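Local coordinates for angiotensin-converting enzyme (Anopheles gambiae, PDB 6S1Y), which is a zinc metallopeptidase of the angiotensin-converting enzyme family, which probably trims short peptides from their C-terminal end, at residues K440-V445 with Y486-D491; A192-E197 with D491-R496. One frame throughout, in Å; residues are numbered along the deposited sequence.

How the contacts relate
Contact 1 and contact 2 lie side by side, their centres about 9 Å apart, and share Asp491. The chain supplies helix 190-196 first, then helix 431-447, then the short helix 486-489 and the start of helix 495-514, so contact 1 is nested inside the long loop that contact 2 closes. Arg442 of contact 1 reaches into contact 2, touching segment 491-496 and packing its CZ 3.4 Å from Trp194 CH2. The connection between helices 486-489 and 495-514 is thus held from helices 431-447 and 190-196, while His487 and Tyr494 line the pocket of the bound glutamyl-glutamate ligand.

Contact 1: K440-V445 with Y486-D491; sequences KYRWGV and YHVSAD. With KSN ((2~{S})-2-[[(4~{S})-4-azanyl-5-oxidanyl-5-oxidanylidene-pentanoyl]amino]pentanedioic acid), chain H.
Of residues 440-445, Arg442 alone touches 486-491, and it arrives end-on with its guanidinium against the backbone of His487 and Val488. Its CG stands anti to the carbonyl carbon (chi1 -74°) and the chain bends at chi3, which carries the terminal nitrogens to the last turn of the short helix. NH1 meets His487 O at the edge of the guanidinium, 2.9 Å away, but the N-H is bent to 129° and the bond is weak. A water lying in the guanidinium plane gives NH1 a second link: it accepts from NH1 at 2.9 Å and donates to Val488 O at 2.8 Å. Val488 CG2 sits over one face of the guanidinium, 4.2 Å from NH1, adding an apolar contact. NH2 turns to partners beyond these residues, pairing with Asp439 in a salt bridge and with Val492 O in a hydrogen bond.

The His487 oxygen is shared, since it also accepts from Val492 N. With Asp491 N bonded to Val488 O at 3.3 Å, and with Asp491 at positive phi, this completes a Schellman motif. Arg442 therefore binds just where the helix ends, and its positive charge would be expected to offset the partial negative charge of the carbonyl oxygens at the helix C-terminus.

The His487 ring leads away from Arg442 toward the ligand, with KSN C04 in its plane at the edge, 3.5 Å from NE2. Tyr486 lies farther along the same ligand, KSN O11 being at its ring edge, 4.0 Å from OH. The arrangement is a Schellman-capped helix end met by a buried arginine through one weak bond and a water, at the wall of the zinc peptidase's ligand pocket.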
ATOM      1  N   LYS A 440      -0.838  13.832  -2.608  1.00 41.66           N
ATOM      2  CA  LYS A 440      -0.786  15.291  -2.660  1.00 43.31           C
ATOM      3  C   LYS A 440      -0.379  15.726  -4.057  1.00 42.08           C
ATOM      4  O   LYS A 440      -0.979  16.632  -4.631  1.00 43.81           O
ATOM      5  CB  LYS A 440       0.169  15.842  -1.601  1.00 44.85           C
ATOM      6  CG  LYS A 440       0.127  17.346  -1.414  1.00 44.29           C
ATOM      7  CD  LYS A 440       1.309  17.828  -0.548  1.00 50.50           C
ATOM      8  CE  LYS A 440       1.290  19.357  -0.279  1.00 52.04           C
ATOM      9  NZ  LYS A 440       0.270  19.728   0.730  1.00 53.48           N
ATOM     10  N   TYR A 441       0.593  15.035  -4.653  1.00 40.98           N
ATOM     11  CA  TYR A 441       0.968  15.333  -6.029  1.00 41.83           C
ATOM     12  C   TYR A 441      -0.189  15.066  -6.982  1.00 42.71           C
ATOM     13  O   TYR A 441      -0.513  15.906  -7.834  1.00 42.69           O
ATOM     14  CB  TYR A 441       2.186  14.517  -6.441  1.00 40.23           C
ATOM     15  CG  TYR A 441       2.563  14.694  -7.883  1.00 39.91           C
ATOM     16  CD1 TYR A 441       3.259  15.809  -8.298  1.00 41.26           C
ATOM     17  CD2 TYR A 441       2.221  13.746  -8.839  1.00 38.63           C
ATOM     18  CE1 TYR A 441       3.605  15.981  -9.617  1.00 41.01           C
ATOM     19  CE2 TYR A 441       2.576  13.910 -10.164  1.00 39.40           C
ATOM     20  CZ  TYR A 441       3.270  15.029 -10.543  1.00 39.47           C
ATOM     21  OH  TYR A 441       3.632  15.189 -11.859  1.00 40.46           O
ATOM     22  N   ARG A 442      -0.820  13.893  -6.873  1.00 41.89           N
ATOM     23  CA  ARG A 442      -1.857  13.566  -7.849  1.00 42.60           C
ATOM     24  C   ARG A 442      -3.087  14.442  -7.657  1.00 42.35           C
ATOM     25  O   ARG A 442      -3.714  14.850  -8.640  1.00 44.42           O
ATOM     26  CB  ARG A 442      -2.200  12.075  -7.783  1.00 43.03           C
ATOM     27  CG  ARG A 442      -1.097  11.229  -8.408  1.00 42.06           C
ATOM     28  CD  ARG A 442      -1.487   9.756  -8.653  1.00 43.05           C
ATOM     29  NE  ARG A 442      -1.652   8.968  -7.431  1.00 42.30           N
ATOM     30  CZ  ARG A 442      -1.948   7.665  -7.399  1.00 44.10           C
ATOM     31  NH1 ARG A 442      -2.137   6.949  -8.514  1.00 41.76           N
ATOM     32  NH2 ARG A 442      -2.062   7.069  -6.232  1.00 44.26           N
ATOM     33  N   TRP A 443      -3.441  14.776  -6.412  1.00 42.76           N
ATOM     34  CA  TRP A 443      -4.519  15.742  -6.211  1.00 43.92           C
ATOM     35  C   TRP A 443      -4.214  17.046  -6.941  1.00 44.78           C
ATOM     36  O   TRP A 443      -5.112  17.672  -7.519  1.00 45.80           O
ATOM     37  CB  TRP A 443      -4.730  16.048  -4.733  1.00 42.83           C
ATOM     38  CG  TRP A 443      -5.125  14.903  -3.918  1.00 43.40           C
ATOM     39  CD1 TRP A 443      -5.687  13.744  -4.354  1.00 44.48           C
ATOM     40  CD2 TRP A 443      -4.977  14.773  -2.501  1.00 45.07           C
ATOM     41  NE1 TRP A 443      -5.907  12.896  -3.289  1.00 44.67           N
ATOM     42  CE2 TRP A 443      -5.478  13.499  -2.143  1.00 43.57           C
ATOM     43  CE3 TRP A 443      -4.476  15.612  -1.491  1.00 45.34           C
ATOM     44  CZ2 TRP A 443      -5.487  13.042  -0.829  1.00 45.42           C
ATOM     45  CZ3 TRP A 443      -4.476  15.148  -0.175  1.00 44.79           C
ATOM     46  CH2 TRP A 443      -4.976  13.880   0.143  1.00 46.14           C
ATOM     47  N   GLY A 444      -2.947  17.472  -6.913  1.00 42.76           N
ATOM     48  CA  GLY A 444      -2.576  18.716  -7.548  1.00 44.75           C
ATOM     49  C   GLY A 444      -2.709  18.665  -9.054  1.00 45.86           C
ATOM     50  O   GLY A 444      -3.133  19.643  -9.677  1.00 46.71           O
ATOM     51  N   VAL A 445      -2.334  17.540  -9.665  1.00 44.07           N
ATOM     52  CA  VAL A 445      -2.551  17.373 -11.100  1.00 44.60           C
ATOM     53  C   VAL A 445      -4.040  17.378 -11.401  1.00 44.49           C
ATOM     54  O   VAL A 445      -4.510  18.075 -12.308  1.00 46.61           O
ATOM     55  CB  VAL A 445      -1.881  16.081 -11.602  1.00 45.07           C
ATOM     56  CG1 VAL A 445      -2.283  15.780 -13.055  1.00 46.17           C
ATOM     57  CG2 VAL A 445      -0.361  16.183 -11.480  1.00 45.14           C
ATOM     58  N   TYR A 486       4.254   1.865  -9.445  1.00 40.43           N
ATOM     59  CA  TYR A 486       3.176   1.021  -9.945  1.00 41.85           C
ATOM     60  C   TYR A 486       1.835   1.730  -9.853  1.00 40.74           C
ATOM     61  O   TYR A 486       1.106   1.832 -10.840  1.00 39.58           O
ATOM     62  CB  TYR A 486       3.106  -0.325  -9.172  1.00 43.16           C
ATOM     63  CG  TYR A 486       1.885  -1.152  -9.588  1.00 42.04           C
ATOM     64  CD1 TYR A 486       1.848  -1.809 -10.808  1.00 42.05           C
ATOM     65  CD2 TYR A 486       0.756  -1.217  -8.785  1.00 44.54           C
ATOM     66  CE1 TYR A 486       0.731  -2.540 -11.209  1.00 45.47           C
ATOM     67  CE2 TYR A 486      -0.379  -1.955  -9.188  1.00 46.91           C
ATOM     68  CZ  TYR A 486      -0.372  -2.611 -10.400  1.00 45.66           C
ATOM     69  OH  TYR A 486      -1.464  -3.340 -10.829  1.00 49.28           O
ATOM     70  N   HIS A 487       1.494   2.223  -8.655  1.00 42.52           N
ATOM     71  CA  HIS A 487       0.141   2.726  -8.412  1.00 43.29           C
ATOM     72  C   HIS A 487      -0.194   3.948  -9.257  1.00 42.60           C
ATOM     73  O   HIS A 487      -1.381   4.261  -9.437  1.00 42.00           O
ATOM     74  CB  HIS A 487      -0.035   3.062  -6.932  1.00 42.84           C
ATOM     75  CG  HIS A 487       0.217   1.899  -6.032  1.00 41.58           C
ATOM     76  ND1 HIS A 487       1.431   1.263  -5.980  1.00 42.27           N
ATOM     77  CD2 HIS A 487      -0.600   1.231  -5.188  1.00 43.04           C
ATOM     78  CE1 HIS A 487       1.359   0.261  -5.126  1.00 45.52           C
ATOM     79  NE2 HIS A 487       0.135   0.218  -4.633  1.00 44.64           N
ATOM     80  N   VAL A 488       0.812   4.648  -9.769  1.00 41.16           N
ATOM     81  CA  VAL A 488       0.547   5.763 -10.662  1.00 39.77           C
ATOM     82  C   VAL A 488       0.192   5.250 -12.053  1.00 42.16           C
ATOM     83  O   VAL A 488      -0.825   5.642 -12.631  1.00 42.81           O
ATOM     84  CB  VAL A 488       1.756   6.712 -10.691  1.00 41.76           C
ATOM     85  CG1 VAL A 488       1.544   7.820 -11.709  1.00 42.12           C
ATOM     86  CG2 VAL A 488       2.004   7.348  -9.320  1.00 40.19           C
ATOM     87  N   SER A 489       1.012   4.339 -12.593  1.00 41.79           N
ATOM     88  CA  SER A 489       0.723   3.724 -13.881  1.00 43.28           C
ATOM     89  C   SER A 489      -0.587   2.941 -13.877  1.00 44.19           C
ATOM     90  O   SER A 489      -1.207   2.795 -14.938  1.00 45.06           O
ATOM     91  CB  SER A 489       1.847   2.768 -14.287  1.00 41.36           C
ATOM     92  OG  SER A 489       2.934   3.423 -14.897  1.00 41.75           O
ATOM     93  N   ALA A 490      -1.002   2.396 -12.728  1.00 41.78           N
ATOM     94  CA  ALA A 490      -2.216   1.583 -12.642  1.00 44.77           C
ATOM     95  C   ALA A 490      -3.406   2.330 -12.055  1.00 43.52           C
ATOM     96  O   ALA A 490      -4.444   1.710 -11.799  1.00 44.42           O
ATOM     97  CB  ALA A 490      -1.977   0.316 -11.807  1.00 43.22           C
ATOM     98  N   ASP A 491      -3.280   3.627 -11.796  1.00 42.31           N
ATOM     99  CA  ASP A 491      -4.400   4.425 -11.300  1.00 43.25           C
ATOM    100  C   ASP A 491      -5.011   3.802 -10.047  1.00 45.27           C
ATOM    101  O   ASP A 491      -6.224   3.616  -9.945  1.00 45.39           O
ATOM    102  CB  ASP A 491      -5.462   4.601 -12.390  1.00 44.66           C
ATOM    103  CG  ASP A 491      -6.692   5.338 -11.896  1.00 46.29           C
ATOM    104  OD1 ASP A 491      -6.532   6.273 -11.078  1.00 47.16           O
ATOM    105  OD2 ASP A 491      -7.817   4.983 -12.318  1.00 47.90           O
TER
HETATM  106  C10 KSN H 710      -3.960  -3.371  -6.419  0.62 54.97           C
HETATM  107  C13 KSN H 710      -1.896  -3.936  -2.292  0.62 46.66           C
HETATM  108  C17 KSN H 710       3.742  -0.624  -2.125  0.62 46.93           C
HETATM  109  C02 KSN H 710       3.016  -1.238  -0.922  0.62 47.60           C
HETATM  110  C03 KSN H 710       1.693  -1.952  -1.233  0.62 46.92           C
HETATM  111  C04 KSN H 710       1.474  -2.410  -2.666  0.62 46.80           C
HETATM  112  C05 KSN H 710       1.269  -3.936  -2.852  0.62 48.20           C
HETATM  113  C07 KSN H 710      -1.180  -3.709  -3.646  0.62 48.54           C
HETATM  114  C08 KSN H 710      -2.014  -4.114  -4.854  0.62 49.29           C
HETATM  115  C09 KSN H 710      -3.250  -3.218  -5.059  0.62 50.71           C
HETATM  116  N01 KSN H 710       2.734  -0.207   0.083  0.62 47.77           N
HETATM  117  N06 KSN H 710       0.020  -4.512  -3.372  0.62 47.43           N
HETATM  118  O11 KSN H 710      -3.340  -3.899  -7.393  0.62 55.14           O
HETATM  119  O12 KSN H 710      -5.160  -2.961  -6.589  0.62 56.73           O
HETATM  120  O14 KSN H 710      -1.817  -5.077  -1.759  0.62 46.20           O
HETATM  121  O15 KSN H 710      -2.505  -3.023  -1.701  0.62 46.88           O
HETATM  122  O16 KSN H 710       2.181  -4.675  -2.630  0.62 47.41           O
HETATM  123  O18 KSN H 710       4.528  -1.364  -2.776  0.62 47.97           O
HETATM  124  O19 KSN H 710       3.614   0.572  -2.500  0.62 44.86           O
HETATM  125  O   HOH W   1      -2.225   7.720 -11.329  1.00 42.42           O

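Contact 2: A192-E197 with D491-R496; sequences AVWLNE and DVEYLR. With KSN ((2~{S})-2-[[(4~{S})-4-azanyl-5-oxidanyl-5-oxidanylidene-pentanoyl]amino]pentanedioic acid), chain H.
Trp194 lies flat against the aliphatic part of Glu493, the tightly packed half of this contact. CG of Glu493 is over the five-membered ring, 3.8 Å from its centroid and 24° off the normal, a CH-pi contact. Glu493 carries its CG anti to the backbone N (chi1 -169°) and bends at chi2, which lays CB and CG along the indole and stands the carboxylate steeply to it, the planes 83° apart. OE1 then turns back to its own segment, accepting from Arg496 N at 2.8 Å on its syn side and from Arg496 NE, in a salt bridge, on its anti side, both tilted out of the carboxylate plane, from opposite faces. OE2 is hydrogen-bonded to Tyr198.

The other side is looser and partly water-mediated. One water joins Trp194 NE1 to Asp491 OD1, which is also hydrogen-bonded to Tyr174, and another donates to Trp194 O at 2.7 Å and, weakly, to Glu493 OE2. Leu195 and Leu495 barely meet, CD2 to CD2 at 4.3 Å. Away from Trp194, Tyr494 OH donates to KSN O19 over 2.6 Å. Glu493 is thus a side-chain N-terminal cap of helix 495-514, packed on tryptophan beside the ligand pocket.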
ATOM      1  N   ALA A 192     -11.394  15.131  -5.417  1.00 48.11           N
ATOM      2  CA  ALA A 192     -12.585  15.081  -4.579  1.00 47.96           C
ATOM      3  C   ALA A 192     -13.181  13.688  -4.609  1.00 47.29           C
ATOM      4  O   ALA A 192     -13.676  13.192  -3.598  1.00 48.64           O
ATOM      5  CB  ALA A 192     -13.618  16.123  -5.048  1.00 46.53           C
ATOM      6  N   VAL A 193     -13.129  13.033  -5.763  1.00 47.50           N
ATOM      7  CA  VAL A 193     -13.636  11.669  -5.854  1.00 49.43           C
ATOM      8  C   VAL A 193     -12.900  10.761  -4.879  1.00 49.18           C
ATOM      9  O   VAL A 193     -13.519  10.031  -4.094  1.00 48.63           O
ATOM     10  CB  VAL A 193     -13.517  11.141  -7.294  1.00 48.90           C
ATOM     11  CG1 VAL A 193     -13.817   9.628  -7.328  1.00 48.53           C
ATOM     12  CG2 VAL A 193     -14.443  11.915  -8.212  1.00 49.58           C
ATOM     13  N   TRP A 194     -11.559  10.778  -4.935  1.00 49.50           N
ATOM     14  CA  TRP A 194     -10.762   9.930  -4.049  1.00 47.48           C
ATOM     15  C   TRP A 194     -11.022  10.283  -2.594  1.00 47.40           C
ATOM     16  O   TRP A 194     -11.258   9.406  -1.759  1.00 45.04           O
ATOM     17  CB  TRP A 194      -9.271  10.065  -4.373  1.00 46.70           C
ATOM     18  CG  TRP A 194      -8.791   9.272  -5.573  1.00 46.54           C
ATOM     19  CD1 TRP A 194      -9.537   8.450  -6.372  1.00 44.80           C
ATOM     20  CD2 TRP A 194      -7.460   9.250  -6.113  1.00 45.60           C
ATOM     21  NE1 TRP A 194      -8.751   7.903  -7.355  1.00 45.15           N
ATOM     22  CE2 TRP A 194      -7.472   8.378  -7.223  1.00 44.53           C
ATOM     23  CE3 TRP A 194      -6.257   9.869  -5.755  1.00 45.83           C
ATOM     24  CZ2 TRP A 194      -6.333   8.119  -7.982  1.00 43.17           C
ATOM     25  CZ3 TRP A 194      -5.122   9.618  -6.524  1.00 43.53           C
ATOM     26  CH2 TRP A 194      -5.172   8.757  -7.625  1.00 43.48           C
ATOM     27  N   LEU A 195     -11.004  11.576  -2.272  1.00 50.21           N
ATOM     28  CA  LEU A 195     -11.211  11.972  -0.878  1.00 51.30           C
ATOM     29  C   LEU A 195     -12.622  11.638  -0.404  1.00 50.89           C
ATOM     30  O   LEU A 195     -12.838  11.407   0.792  1.00 49.95           O
ATOM     31  CB  LEU A 195     -10.908  13.462  -0.707  1.00 49.60           C
ATOM     32  CG  LEU A 195      -9.409  13.748  -0.544  1.00 50.75           C
ATOM     33  CD1 LEU A 195      -9.102  15.229  -0.810  1.00 48.47           C
ATOM     34  CD2 LEU A 195      -8.914  13.339   0.839  1.00 47.74           C
ATOM     35  N   ASN A 196     -13.588  11.580  -1.323  1.00 50.44           N
ATOM     36  CA  ASN A 196     -14.948  11.240  -0.929  1.00 51.50           C
ATOM     37  C   ASN A 196     -15.039   9.871  -0.260  1.00 51.96           C
ATOM     38  O   ASN A 196     -15.870   9.682   0.629  1.00 51.76           O
ATOM     39  CB  ASN A 196     -15.865  11.285  -2.149  1.00 54.44           C
ATOM     40  CG  ASN A 196     -17.246  10.773  -1.838  1.00 57.58           C
ATOM     41  OD1 ASN A 196     -17.935  11.317  -0.979  1.00 57.13           O
ATOM     42  ND2 ASN A 196     -17.658   9.718  -2.530  1.00 61.51           N
ATOM     43  N   GLU A 197     -14.190   8.916  -0.660  1.00 52.32           N
ATOM     44  CA  GLU A 197     -14.197   7.580  -0.070  1.00 51.48           C
ATOM     45  C   GLU A 197     -13.956   7.578   1.435  1.00 50.51           C
ATOM     46  O   GLU A 197     -14.214   6.563   2.078  1.00 50.21           O
ATOM     47  CB  GLU A 197     -13.138   6.702  -0.745  1.00 52.91           C
ATOM     48  CG  GLU A 197     -13.429   6.411  -2.214  1.00 55.03           C
ATOM     49  CD  GLU A 197     -14.735   5.635  -2.396  1.00 62.26           C
ATOM     50  OE1 GLU A 197     -14.822   4.488  -1.909  1.00 66.95           O
ATOM     51  OE2 GLU A 197     -15.678   6.181  -3.005  1.00 64.65           O
ATOM     52  N   ASP A 491      -3.280   3.627 -11.796  1.00 42.31           N
ATOM     53  CA  ASP A 491      -4.400   4.425 -11.300  1.00 43.25           C
ATOM     54  C   ASP A 491      -5.011   3.802 -10.047  1.00 45.27           C
ATOM     55  O   ASP A 491      -6.224   3.616  -9.945  1.00 45.39           O
ATOM     56  CB  ASP A 491      -5.462   4.601 -12.390  1.00 44.66           C
ATOM     57  CG  ASP A 491      -6.692   5.338 -11.896  1.00 46.29           C
ATOM     58  OD1 ASP A 491      -6.532   6.273 -11.078  1.00 47.16           O
ATOM     59  OD2 ASP A 491      -7.817   4.983 -12.318  1.00 47.90           O
ATOM     60  N   VAL A 492      -4.157   3.497  -9.076  1.00 42.98           N
ATOM     61  CA  VAL A 492      -4.593   3.036  -7.764  1.00 43.90           C
ATOM     62  C   VAL A 492      -4.343   4.169  -6.782  1.00 44.39           C
ATOM     63  O   VAL A 492      -3.202   4.617  -6.620  1.00 43.30           O
ATOM     64  CB  VAL A 492      -3.862   1.756  -7.325  1.00 44.19           C
ATOM     65  CG1 VAL A 492      -4.293   1.380  -5.939  1.00 46.32           C
ATOM     66  CG2 VAL A 492      -4.133   0.611  -8.317  1.00 43.79           C
ATOM     67  N   GLU A 493      -5.415   4.654  -6.158  1.00 45.80           N
ATOM     68  CA  GLU A 493      -5.315   5.641  -5.087  1.00 46.15           C
ATOM     69  C   GLU A 493      -4.286   5.194  -4.052  1.00 44.04           C
ATOM     70  O   GLU A 493      -4.182   4.004  -3.746  1.00 44.08           O
ATOM     71  CB  GLU A 493      -6.704   5.808  -4.455  1.00 44.98           C
ATOM     72  CG  GLU A 493      -6.837   6.958  -3.509  1.00 45.81           C
ATOM     73  CD  GLU A 493      -6.741   6.526  -2.064  1.00 46.02           C
ATOM     74  OE1 GLU A 493      -6.181   5.448  -1.791  1.00 44.86           O
ATOM     75  OE2 GLU A 493      -7.224   7.287  -1.206  1.00 47.81           O
ATOM     76  N   TYR A 494      -3.493   6.147  -3.533  1.00 42.13           N
ATOM     77  CA  TYR A 494      -2.416   5.787  -2.608  1.00 42.51           C
ATOM     78  C   TYR A 494      -2.628   6.277  -1.189  1.00 41.14           C
ATOM     79  O   TYR A 494      -1.957   5.783  -0.274  1.00 42.38           O
ATOM     80  CB  TYR A 494      -1.058   6.309  -3.105  1.00 42.71           C
ATOM     81  CG  TYR A 494       0.126   5.426  -2.718  1.00 43.86           C
ATOM     82  CD1 TYR A 494       0.396   4.255  -3.408  1.00 42.02           C
ATOM     83  CD2 TYR A 494       0.977   5.775  -1.670  1.00 42.25           C
ATOM     84  CE1 TYR A 494       1.469   3.458  -3.070  1.00 41.89           C
ATOM     85  CE2 TYR A 494       2.047   4.993  -1.331  1.00 41.05           C
ATOM     86  CZ  TYR A 494       2.283   3.828  -2.025  1.00 42.16           C
ATOM     87  OH  TYR A 494       3.350   3.064  -1.666  1.00 42.34           O
ATOM     88  N   LEU A 495      -3.547   7.214  -0.965  1.00 43.36           N
ATOM     89  CA  LEU A 495      -3.802   7.666   0.401  1.00 43.72           C
ATOM     90  C   LEU A 495      -4.266   6.521   1.300  1.00 42.23           C
ATOM     91  O   LEU A 495      -4.056   6.573   2.515  1.00 40.73           O
ATOM     92  CB  LEU A 495      -4.834   8.796   0.407  1.00 43.33           C
ATOM     93  CG  LEU A 495      -4.929   9.477   1.780  1.00 41.64           C
ATOM     94  CD1 LEU A 495      -3.823  10.502   1.930  1.00 43.89           C
ATOM     95  CD2 LEU A 495      -6.290  10.115   1.990  1.00 46.03           C
ATOM     96  N   ARG A 496      -4.881   5.484   0.727  1.00 42.63           N
ATOM     97  CA  ARG A 496      -5.212   4.289   1.509  1.00 43.28           C
ATOM     98  C   ARG A 496      -4.035   3.827   2.370  1.00 43.61           C
ATOM     99  O   ARG A 496      -4.229   3.371   3.507  1.00 42.39           O
ATOM    100  CB  ARG A 496      -5.643   3.148   0.579  1.00 44.24           C
ATOM    101  CG  ARG A 496      -4.635   2.807  -0.513  1.00 44.48           C
ATOM    102  CD  ARG A 496      -5.213   1.831  -1.545  1.00 45.55           C
ATOM    103  NE  ARG A 496      -6.327   2.398  -2.301  1.00 45.23           N
ATOM    104  CZ  ARG A 496      -7.052   1.707  -3.183  1.00 48.51           C
ATOM    105  NH1 ARG A 496      -6.760   0.447  -3.415  1.00 48.72           N
ATOM    106  NH2 ARG A 496      -8.073   2.278  -3.828  1.00 46.40           N
TER
HETATM  107  C10 KSN H 710      -3.960  -3.371  -6.419  0.62 54.97           C
HETATM  108  C13 KSN H 710      -1.896  -3.936  -2.292  0.62 46.66           C
HETATM  109  C17 KSN H 710       3.742  -0.624  -2.125  0.62 46.93           C
HETATM  110  C02 KSN H 710       3.016  -1.238  -0.922  0.62 47.60           C
HETATM  111  C03 KSN H 710       1.693  -1.952  -1.233  0.62 46.92           C
HETATM  112  C04 KSN H 710       1.474  -2.410  -2.666  0.62 46.80           C
HETATM  113  C05 KSN H 710       1.269  -3.936  -2.852  0.62 48.20           C
HETATM  114  C07 KSN H 710      -1.180  -3.709  -3.646  0.62 48.54           C
HETATM  115  C08 KSN H 710      -2.014  -4.114  -4.854  0.62 49.29           C
HETATM  116  C09 KSN H 710      -3.250  -3.218  -5.059  0.62 50.71           C
HETATM  117  N01 KSN H 710       2.734  -0.207   0.083  0.62 47.77           N
HETATM  118  N06 KSN H 710       0.020  -4.512  -3.372  0.62 47.43           N
HETATM  119  O11 KSN H 710      -3.340  -3.899  -7.393  0.62 55.14           O
HETATM  120  O12 KSN H 710      -5.160  -2.961  -6.589  0.62 56.73           O
HETATM  121  O14 KSN H 710      -1.817  -5.077  -1.759  0.62 46.20           O
HETATM  122  O15 KSN H 710      -2.505  -3.023  -1.701  0.62 46.88           O
HETATM  123  O16 KSN H 710       2.181  -4.675  -2.630  0.62 47.41           O
HETATM  124  O18 KSN H 710       4.528  -1.364  -2.776  0.62 47.97           O
HETATM  125  O19 KSN H 710       3.614   0.572  -2.500  0.62 44.86           O
HETATM  126  O   HOH W   2      -8.809   5.734  -9.272  1.00 46.90           O
HETATM  127  O   HOH W   3      -9.899   7.114  -1.863  1.00 47.68           O